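Local atomic coordinates of TRAS1 ORF2p (Bombyx mori, PDB entry 1WDU), a protein that forms the N-terminal endonuclease domain of a telomere-specific non-LTR retrotransposon protein, and probably cleaves DNA in the manner of the DNase I-like family. Residues 113-117 against 240-244; 146-152 against 210-216. The protein carries 1 engineered substitution. One frame throughout, in Å; residues are numbered along the deposited sequence.

In the fold
The domain is a four-layered alpha/beta sandwich; one contact joins its two sheets and the other pairs strands within one of them. Contact 1 goes across the sandwich, from the start of strand 116-123 in one sheet to the end of strand 237-241 in the other. Contact 2 stays within the first sheet, pairing strand 149-154 with strand 204-212. Along the chain, 113-117 comes first, then both halves of contact 2, then 240-244 close to the C-terminus. The centres are about 12 Å apart, and the contacts meet in the interior: Ile117 CD1 lies 3.4 Å from Met216 CE, and Ile241 CD1 3.6 Å from Ile150 CD1. Pairing within the sheet and packing between sheets thus share one apolar layer.

Contact 1 of 2, residues 113-117 against 240-244; sequences RAWEI and NIRLQ
Start with Trp115, whose indole reaches from the turn leading into strand 116-123 to the end of strand 237-241 and the two residues that follow it. Arg113 and Ala114 are in helical conformation in the turn that follows strand 105-111; the chain then straightens, with Trp115 fully extended (-173/-179) and Glu116 and Ile117 in beta conformation. Opposite, strand 237-241 ends at Ile241 and the chain continues as loop. The touching parts run 144° apart in direction, and their nearest CA pairs, Ala114 with Leu243 at 7.3 Å and Ile117 with Ile241 at 9.9 Å, are too distant for strand pairing, so side chains span the gap. With chi1 at 41° (p) and chi2 at -124°, Trp115 turns its indole so that NE1 donates a hydrogen bond of 3.1 Å to Arg242 O, nearly linear at 176° and close to the ring plane. Ile241 (m, t) brings CG2 to 3.7 Å from Trp115 CZ2 and also to 3.7 Å from Ile117 CD1. Leu243 starts off sideways, but its m, t rotamer carries CD2 back to 3.4 Å from Trp115 CD1. The CA-to-CB bond of Arg242 points away from 113-117, and its NE forms a salt bridge with Asp221; Tyr20 meets the indole edge-to-face. This is packing between the sheets of the DNase I-like sandwich at the strand ends, where the C-terminal tail leaves. Chemically, apolar carbons make up nearly all of it, while the one polar group of the indole has its hydrogen bond to a main-chain carbonyl, so its burial leaves no unmet donor.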
ATOM      1  N   ARG A 113     -17.972   2.020 -13.142  1.00 54.83           N
ATOM      2  CA  ARG A 113     -18.818   3.097 -13.670  1.00 56.69           C
ATOM      3  C   ARG A 113     -18.600   4.360 -12.841  1.00 56.04           C
ATOM      4  O   ARG A 113     -18.535   5.471 -13.372  1.00 55.81           O
ATOM      5  CB  ARG A 113     -20.307   2.722 -13.593  1.00 59.19           C
ATOM      6  CG  ARG A 113     -20.919   2.111 -14.856  1.00 61.86           C
ATOM      7  CD  ARG A 113     -20.683   0.612 -14.950  1.00 65.03           C
ATOM      8  NE  ARG A 113     -21.794  -0.068 -15.618  1.00 67.20           N
ATOM      9  CZ  ARG A 113     -21.893  -1.389 -15.755  1.00 67.38           C
ATOM     10  NH1 ARG A 113     -20.941  -2.180 -15.274  1.00 67.22           N
ATOM     11  NH2 ARG A 113     -22.951  -1.921 -16.357  1.00 66.32           N
ATOM     12  N   ALA A 114     -18.483   4.160 -11.532  1.00 54.82           N
ATOM     13  CA  ALA A 114     -18.296   5.239 -10.569  1.00 53.70           C
ATOM     14  C   ALA A 114     -16.999   6.036 -10.697  1.00 53.73           C
ATOM     15  O   ALA A 114     -16.997   7.250 -10.491  1.00 54.25           O
ATOM     16  CB  ALA A 114     -18.410   4.671  -9.162  1.00 51.94           C
ATOM     17  N   TRP A 115     -15.898   5.364 -11.022  1.00 52.94           N
ATOM     18  CA  TRP A 115     -14.613   6.046 -11.136  1.00 52.63           C
ATOM     19  C   TRP A 115     -13.480   5.183 -11.673  1.00 51.14           C
ATOM     20  O   TRP A 115     -13.670   4.019 -12.008  1.00 51.83           O
ATOM     21  CB  TRP A 115     -14.200   6.601  -9.765  1.00 54.79           C
ATOM     22  CG  TRP A 115     -14.481   5.684  -8.585  1.00 56.84           C
ATOM     23  CD1 TRP A 115     -15.221   5.990  -7.479  1.00 57.68           C
ATOM     24  CD2 TRP A 115     -14.012   4.335  -8.389  1.00 58.54           C
ATOM     25  NE1 TRP A 115     -15.244   4.926  -6.609  1.00 59.12           N
ATOM     26  CE2 TRP A 115     -14.511   3.897  -7.141  1.00 59.24           C
ATOM     27  CE3 TRP A 115     -13.218   3.457  -9.144  1.00 58.47           C
ATOM     28  CZ2 TRP A 115     -14.245   2.616  -6.630  1.00 59.31           C
ATOM     29  CZ3 TRP A 115     -12.951   2.182  -8.634  1.00 58.11           C
ATOM     30  CH2 TRP A 115     -13.466   1.777  -7.389  1.00 58.56           C
ATOM     31  N   GLU A 116     -12.298   5.784 -11.759  1.00 50.12           N
ATOM     32  CA  GLU A 116     -11.097   5.088 -12.203  1.00 49.02           C
ATOM     33  C   GLU A 116     -10.000   5.533 -11.243  1.00 46.31           C
ATOM     34  O   GLU A 116      -9.674   6.719 -11.171  1.00 44.86           O
ATOM     35  CB  GLU A 116     -10.728   5.468 -13.634  1.00 51.03           C
ATOM     36  CG  GLU A 116      -9.705   4.519 -14.246  1.00 56.53           C
ATOM     37  CD  GLU A 116      -9.450   4.794 -15.715  1.00 59.12           C
ATOM     38  OE1 GLU A 116     -10.431   5.088 -16.436  1.00 61.58           O
ATOM     39  OE2 GLU A 116      -8.279   4.704 -16.151  1.00 59.27           O
ATOM     40  N   ILE A 117      -9.439   4.577 -10.507  1.00 42.84           N
ATOM     41  CA  ILE A 117      -8.410   4.874  -9.520  1.00 38.67           C
ATOM     42  C   ILE A 117      -7.060   4.201  -9.774  1.00 37.38           C
ATOM     43  O   ILE A 117      -6.987   2.999 -10.031  1.00 36.17           O
ATOM     44  CB  ILE A 117      -8.915   4.476  -8.107  1.00 38.03           C
ATOM     45  CG1 ILE A 117     -10.177   5.275  -7.775  1.00 35.80           C
ATOM     46  CG2 ILE A 117      -7.831   4.712  -7.062  1.00 38.69           C
ATOM     47  CD1 ILE A 117     -10.762   4.970  -6.426  1.00 38.35           C
ATOM     48  N   ASN A 240     -11.721   1.517   3.263  1.00 36.10           N
ATOM     49  CA  ASN A 240     -12.704   1.354   2.192  1.00 38.48           C
ATOM     50  C   ASN A 240     -12.719   2.465   1.156  1.00 39.70           C
ATOM     51  O   ASN A 240     -12.348   3.606   1.437  1.00 39.25           O
ATOM     52  CB  ASN A 240     -14.115   1.271   2.781  1.00 38.71           C
ATOM     53  CG  ASN A 240     -14.196   0.366   3.985  1.00 39.39           C
ATOM     54  OD1 ASN A 240     -14.073  -0.856   3.871  1.00 40.17           O
ATOM     55  ND2 ASN A 240     -14.398   0.962   5.158  1.00 37.69           N
ATOM     56  N   ILE A 241     -13.162   2.111  -0.045  1.00 41.81           N
ATOM     57  CA  ILE A 241     -13.315   3.064  -1.139  1.00 45.52           C
ATOM     58  C   ILE A 241     -14.793   2.985  -1.528  1.00 49.36           C
ATOM     59  O   ILE A 241     -15.263   1.939  -1.988  1.00 48.62           O
ATOM     60  CB  ILE A 241     -12.464   2.696  -2.364  1.00 43.68           C
ATOM     61  CG1 ILE A 241     -10.985   2.631  -1.980  1.00 41.42           C
ATOM     62  CG2 ILE A 241     -12.672   3.741  -3.454  1.00 43.57           C
ATOM     63  CD1 ILE A 241     -10.071   2.246  -3.125  1.00 37.75           C
ATOM     64  N   ARG A 242     -15.520   4.081  -1.317  1.00 54.00           N
ATOM     65  CA  ARG A 242     -16.950   4.143  -1.617  1.00 58.71           C
ATOM     66  C   ARG A 242     -17.281   5.096  -2.760  1.00 60.86           C
ATOM     67  O   ARG A 242     -16.689   5.019  -3.839  1.00 60.52           O
ATOM     68  CB  ARG A 242     -17.721   4.577  -0.367  1.00 59.76           C
ATOM     69  CG  ARG A 242     -17.663   3.587   0.784  1.00 62.63           C
ATOM     70  CD  ARG A 242     -18.223   4.213   2.048  1.00 64.49           C
ATOM     71  NE  ARG A 242     -18.088   3.347   3.217  1.00 65.88           N
ATOM     72  CZ  ARG A 242     -18.750   2.208   3.386  1.00 66.97           C
ATOM     73  NH1 ARG A 242     -19.599   1.788   2.457  1.00 67.92           N
ATOM     74  NH2 ARG A 242     -18.571   1.493   4.490  1.00 67.06           N
ATOM     75  N   LEU A 243     -18.238   5.989  -2.506  1.00 64.22           N
ATOM     76  CA  LEU A 243     -18.685   6.983  -3.485  1.00 66.89           C
ATOM     77  C   LEU A 243     -19.244   8.262  -2.840  1.00 68.66           C
ATOM     78  O   LEU A 243     -19.015   9.363  -3.342  1.00 69.11           O
ATOM     79  CB  LEU A 243     -19.735   6.367  -4.410  1.00 65.90           C
ATOM     80  CG  LEU A 243     -19.151   5.471  -5.503  1.00 65.79           C
ATOM     81  CD1 LEU A 243     -20.246   4.674  -6.201  1.00 65.70           C
ATOM     82  CD2 LEU A 243     -18.414   6.355  -6.486  1.00 65.80           C
ATOM     83  N   GLN A 244     -19.971   8.103  -1.734  1.00 70.72           N
ATOM     84  CA  GLN A 244     -20.567   9.224  -0.998  1.00 72.83           C
ATOM     85  C   GLN A 244     -20.883  10.434  -1.876  1.00 74.13           C
ATOM     86  O   GLN A 244     -20.115  11.397  -1.912  1.00 74.39           O
ATOM     87  CB  GLN A 244     -19.641   9.642   0.147  1.00 73.54           C
TER

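Contact 2 of 2, residues 146-152 against 210-216; sequences PKRLIFG and TFCTEDM
Strands 149-152 and 210-212 lie side by side as antiparallel neighbours within one of the two sheets of the DNase I-like alpha/beta sandwich, their axes 4.7 Å apart at closest and 167° apart in direction. Phe151 and Phe211 form the hydrogen-bonded pair: Phe151 N donates to Phe211 O at 2.7 Å, and Phe211 N to Phe151 O at 3.0 Å. Ile150 with Cys212 (CA-CA 4.3 Å) and Gly152 with Thr210 (CA-CA 4.4 Å) are the non-hydrogen-bonded pairs on either side. Beyond Ile150 and Cys212, Thr213 N donates to Leu149 O at 3.1 Å, but the return bond uses a side chain, Leu149 N to Thr213 OG1 at 3.1 Å. That hydroxyl in turn donates to Asp215 OD2 at 2.9 Å. Arg148, in left-handed conformation (59/42), turns its amide to the same carboxylate: Arg148 N to Asp215 OD2 is 2.8 Å, with a weak second bond to OD1 at 3.2 Å. Arg148 NE lies 3.5 Å from Asp215 OD1, a salt bridge of charges alone, since the oxygen sits over the guanidinium face. Met216 N closes the 3-10 turn on Thr213 O at 3.1 Å. So Thr213 and Asp215 side chains accept the amides of Leu149 and Arg148. Phe151 (chi1 m) and Phe211 (chi1 p) lie nearly parallel but slid apart, centroids 4.9 Å, with Phe151 CB 3.6 Å from the Phe211 ring centroid in a CH-pi contact. Ile137 and Val140 of helix 131-142 pack on Phe151, and Leu183 on Phe211; Ile150 and Thr210 face Phe239 of strand 237-241 in the other sheet, while strand 116-123 pairs in parallel along the far edge of 149-154.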
ATOM      1  N   PRO A 146      -2.986  14.431 -11.351  1.00 58.55           N
ATOM      2  CA  PRO A 146      -3.026  14.856  -9.946  1.00 57.46           C
ATOM      3  C   PRO A 146      -4.295  14.442  -9.201  1.00 56.38           C
ATOM      4  O   PRO A 146      -4.625  15.014  -8.158  1.00 56.37           O
ATOM      5  CB  PRO A 146      -2.911  16.365 -10.057  1.00 57.45           C
ATOM      6  CG  PRO A 146      -3.773  16.631 -11.251  1.00 58.71           C
ATOM      7  CD  PRO A 146      -3.320  15.563 -12.237  1.00 58.52           C
ATOM      8  N   LYS A 147      -5.008  13.457  -9.735  1.00 55.31           N
ATOM      9  CA  LYS A 147      -6.239  12.986  -9.107  1.00 53.45           C
ATOM     10  C   LYS A 147      -6.356  11.465  -9.131  1.00 50.66           C
ATOM     11  O   LYS A 147      -5.665  10.790  -9.893  1.00 50.01           O
ATOM     12  CB  LYS A 147      -7.459  13.580  -9.818  1.00 55.91           C
ATOM     13  CG  LYS A 147      -7.644  15.079  -9.643  1.00 58.41           C
ATOM     14  CD  LYS A 147      -8.919  15.561 -10.333  1.00 60.57           C
ATOM     15  CE  LYS A 147      -8.862  15.342 -11.846  1.00 62.21           C
ATOM     16  NZ  LYS A 147     -10.083  15.842 -12.551  1.00 63.17           N
ATOM     17  N   ARG A 148      -7.235  10.934  -8.286  1.00 48.20           N
ATOM     18  CA  ARG A 148      -7.478   9.499  -8.235  1.00 45.13           C
ATOM     19  C   ARG A 148      -6.232   8.663  -7.925  1.00 41.81           C
ATOM     20  O   ARG A 148      -6.010   7.627  -8.541  1.00 40.65           O
ATOM     21  CB  ARG A 148      -8.065   9.049  -9.575  1.00 47.73           C
ATOM     22  CG  ARG A 148      -9.295   9.823  -9.996  1.00 49.35           C
ATOM     23  CD  ARG A 148     -10.444   9.542  -9.055  1.00 52.52           C
ATOM     24  NE  ARG A 148     -11.514  10.521  -9.206  1.00 55.97           N
ATOM     25  CZ  ARG A 148     -12.648  10.490  -8.519  1.00 57.24           C
ATOM     26  NH1 ARG A 148     -12.855   9.522  -7.638  1.00 58.54           N
ATOM     27  NH2 ARG A 148     -13.568  11.425  -8.707  1.00 57.28           N
ATOM     28  N   LEU A 149      -5.418   9.112  -6.981  1.00 38.64           N
ATOM     29  CA  LEU A 149      -4.227   8.365  -6.617  1.00 37.05           C
ATOM     30  C   LEU A 149      -4.293   7.877  -5.173  1.00 34.71           C
ATOM     31  O   LEU A 149      -4.715   8.616  -4.288  1.00 36.74           O
ATOM     32  CB  LEU A 149      -2.967   9.229  -6.789  1.00 37.90           C
ATOM     33  CG  LEU A 149      -2.594   9.801  -8.164  1.00 38.28           C
ATOM     34  CD1 LEU A 149      -1.199  10.423  -8.076  1.00 37.29           C
ATOM     35  CD2 LEU A 149      -2.606   8.714  -9.224  1.00 36.79           C
ATOM     36  N   ILE A 150      -3.891   6.627  -4.952  1.00 31.05           N
ATOM     37  CA  ILE A 150      -3.838   6.035  -3.611  1.00 29.31           C
ATOM     38  C   ILE A 150      -2.541   5.230  -3.519  1.00 28.57           C
ATOM     39  O   ILE A 150      -2.282   4.361  -4.356  1.00 25.22           O
ATOM     40  CB  ILE A 150      -5.004   5.050  -3.321  1.00 29.19           C
ATOM     41  CG1 ILE A 150      -6.361   5.740  -3.483  1.00 31.00           C
ATOM     42  CG2 ILE A 150      -4.884   4.530  -1.890  1.00 25.78           C
ATOM     43  CD1 ILE A 150      -7.555   4.793  -3.264  1.00 29.45           C
ATOM     44  N   PHE A 151      -1.733   5.526  -2.505  1.00 28.78           N
ATOM     45  CA  PHE A 151      -0.462   4.841  -2.299  1.00 28.48           C
ATOM     46  C   PHE A 151      -0.505   4.134  -0.974  1.00 28.47           C
ATOM     47  O   PHE A 151      -1.034   4.662  -0.001  1.00 28.79           O
ATOM     48  CB  PHE A 151       0.722   5.815  -2.220  1.00 29.99           C
ATOM     49  CG  PHE A 151       1.010   6.560  -3.486  1.00 29.83           C
ATOM     50  CD1 PHE A 151       0.184   7.602  -3.902  1.00 28.37           C
ATOM     51  CD2 PHE A 151       2.149   6.258  -4.237  1.00 28.11           C
ATOM     52  CE1 PHE A 151       0.494   8.340  -5.049  1.00 27.49           C
ATOM     53  CE2 PHE A 151       2.465   6.983  -5.384  1.00 27.38           C
ATOM     54  CZ  PHE A 151       1.632   8.030  -5.789  1.00 27.71           C
ATOM     55  N   GLY A 152       0.091   2.951  -0.929  1.00 29.40           N
ATOM     56  CA  GLY A 152       0.136   2.204   0.311  1.00 27.74           C
ATOM     57  C   GLY A 152       1.376   1.337   0.346  1.00 27.07           C
ATOM     58  O   GLY A 152       1.713   0.672  -0.644  1.00 26.90           O
ATOM     59  N   THR A 210      -0.116   5.280   4.212  1.00 27.79           N
ATOM     60  CA  THR A 210      -1.135   5.235   3.170  1.00 28.65           C
ATOM     61  C   THR A 210      -1.486   6.691   2.893  1.00 30.41           C
ATOM     62  O   THR A 210      -1.823   7.433   3.812  1.00 33.46           O
ATOM     63  CB  THR A 210      -2.424   4.520   3.639  1.00 28.36           C
ATOM     64  OG1 THR A 210      -2.106   3.228   4.165  1.00 26.17           O
ATOM     65  CG2 THR A 210      -3.395   4.369   2.475  1.00 24.22           C
ATOM     66  N   PHE A 211      -1.403   7.109   1.639  1.00 30.57           N
ATOM     67  CA  PHE A 211      -1.724   8.486   1.305  1.00 30.47           C
ATOM     68  C   PHE A 211      -2.372   8.572  -0.061  1.00 31.45           C
ATOM     69  O   PHE A 211      -2.230   7.665  -0.884  1.00 32.69           O
ATOM     70  CB  PHE A 211      -0.463   9.367   1.399  1.00 30.72           C
ATOM     71  CG  PHE A 211       0.752   8.796   0.713  1.00 28.34           C
ATOM     72  CD1 PHE A 211       1.023   9.089  -0.616  1.00 28.36           C
ATOM     73  CD2 PHE A 211       1.667   8.030   1.420  1.00 29.32           C
ATOM     74  CE1 PHE A 211       2.195   8.637  -1.235  1.00 27.36           C
ATOM     75  CE2 PHE A 211       2.847   7.569   0.804  1.00 29.27           C
ATOM     76  CZ  PHE A 211       3.103   7.879  -0.521  1.00 26.78           C
ATOM     77  N   CYS A 212      -3.093   9.659  -0.300  1.00 33.34           N
ATOM     78  CA  CYS A 212      -3.809   9.820  -1.558  1.00 36.70           C
ATOM     79  C   CYS A 212      -3.967  11.269  -1.968  1.00 38.18           C
ATOM     80  O   CYS A 212      -3.758  12.180  -1.174  1.00 39.41           O
ATOM     81  CB  CYS A 212      -5.209   9.225  -1.412  1.00 36.98           C
ATOM     82  SG  CYS A 212      -6.172  10.035  -0.086  1.00 37.33           S
ATOM     83  N   THR A 213      -4.360  11.468  -3.220  1.00 40.27           N
ATOM     84  CA  THR A 213      -4.607  12.804  -3.743  1.00 42.37           C
ATOM     85  C   THR A 213      -5.797  13.363  -2.957  1.00 44.75           C
ATOM     86  O   THR A 213      -6.574  12.601  -2.381  1.00 46.20           O
ATOM     87  CB  THR A 213      -4.969  12.747  -5.230  1.00 40.40           C
ATOM     88  OG1 THR A 213      -5.929  11.702  -5.438  1.00 40.52           O
ATOM     89  CG2 THR A 213      -3.735  12.479  -6.070  1.00 39.27           C
ATOM     90  N   GLU A 214      -5.939  14.684  -2.933  1.00 47.38           N
ATOM     91  CA  GLU A 214      -7.025  15.339  -2.197  1.00 49.33           C
ATOM     92  C   GLU A 214      -8.415  14.798  -2.539  1.00 47.98           C
ATOM     93  O   GLU A 214      -9.209  14.498  -1.647  1.00 47.68           O
ATOM     94  CB  GLU A 214      -6.975  16.855  -2.450  1.00 52.37           C
ATOM     95  CG  GLU A 214      -8.108  17.674  -1.828  1.00 57.78           C
ATOM     96  CD  GLU A 214      -8.031  17.747  -0.312  1.00 61.46           C
ATOM     97  OE1 GLU A 214      -6.955  18.111   0.213  1.00 64.07           O
ATOM     98  OE2 GLU A 214      -9.048  17.451   0.355  1.00 62.84           O
ATOM     99  N   ASP A 215      -8.695  14.666  -3.832  1.00 48.21           N
ATOM    100  CA  ASP A 215      -9.989  14.182  -4.309  1.00 48.84           C
ATOM    101  C   ASP A 215     -10.404  12.812  -3.771  1.00 48.93           C
ATOM    102  O   ASP A 215     -11.580  12.470  -3.797  1.00 49.58           O
ATOM    103  CB  ASP A 215      -9.999  14.154  -5.844  1.00 50.78           C
ATOM    104  CG  ASP A 215      -9.180  12.999  -6.423  1.00 52.43           C
ATOM    105  OD1 ASP A 215      -9.725  11.880  -6.548  1.00 54.28           O
ATOM    106  OD2 ASP A 215      -7.994  13.209  -6.748  1.00 49.98           O
ATOM    107  N   MET A 216      -9.450  12.024  -3.284  1.00 49.96           N
ATOM    108  CA  MET A 216      -9.778  10.701  -2.761  1.00 49.48           C
ATOM    109  C   MET A 216     -10.420  10.775  -1.391  1.00 49.77           C
ATOM    110  O   MET A 216     -11.214   9.906  -1.025  1.00 50.54           O
ATOM    111  CB  MET A 216      -8.540   9.808  -2.733  1.00 48.32           C
ATOM    112  CG  MET A 216      -8.133   9.339  -4.117  1.00 47.34           C
ATOM    113  SD  MET A 216      -9.555   8.669  -5.017  1.00 47.84           S
ATOM    114  CE  MET A 216      -9.970   7.253  -3.967  1.00 47.16           C
TER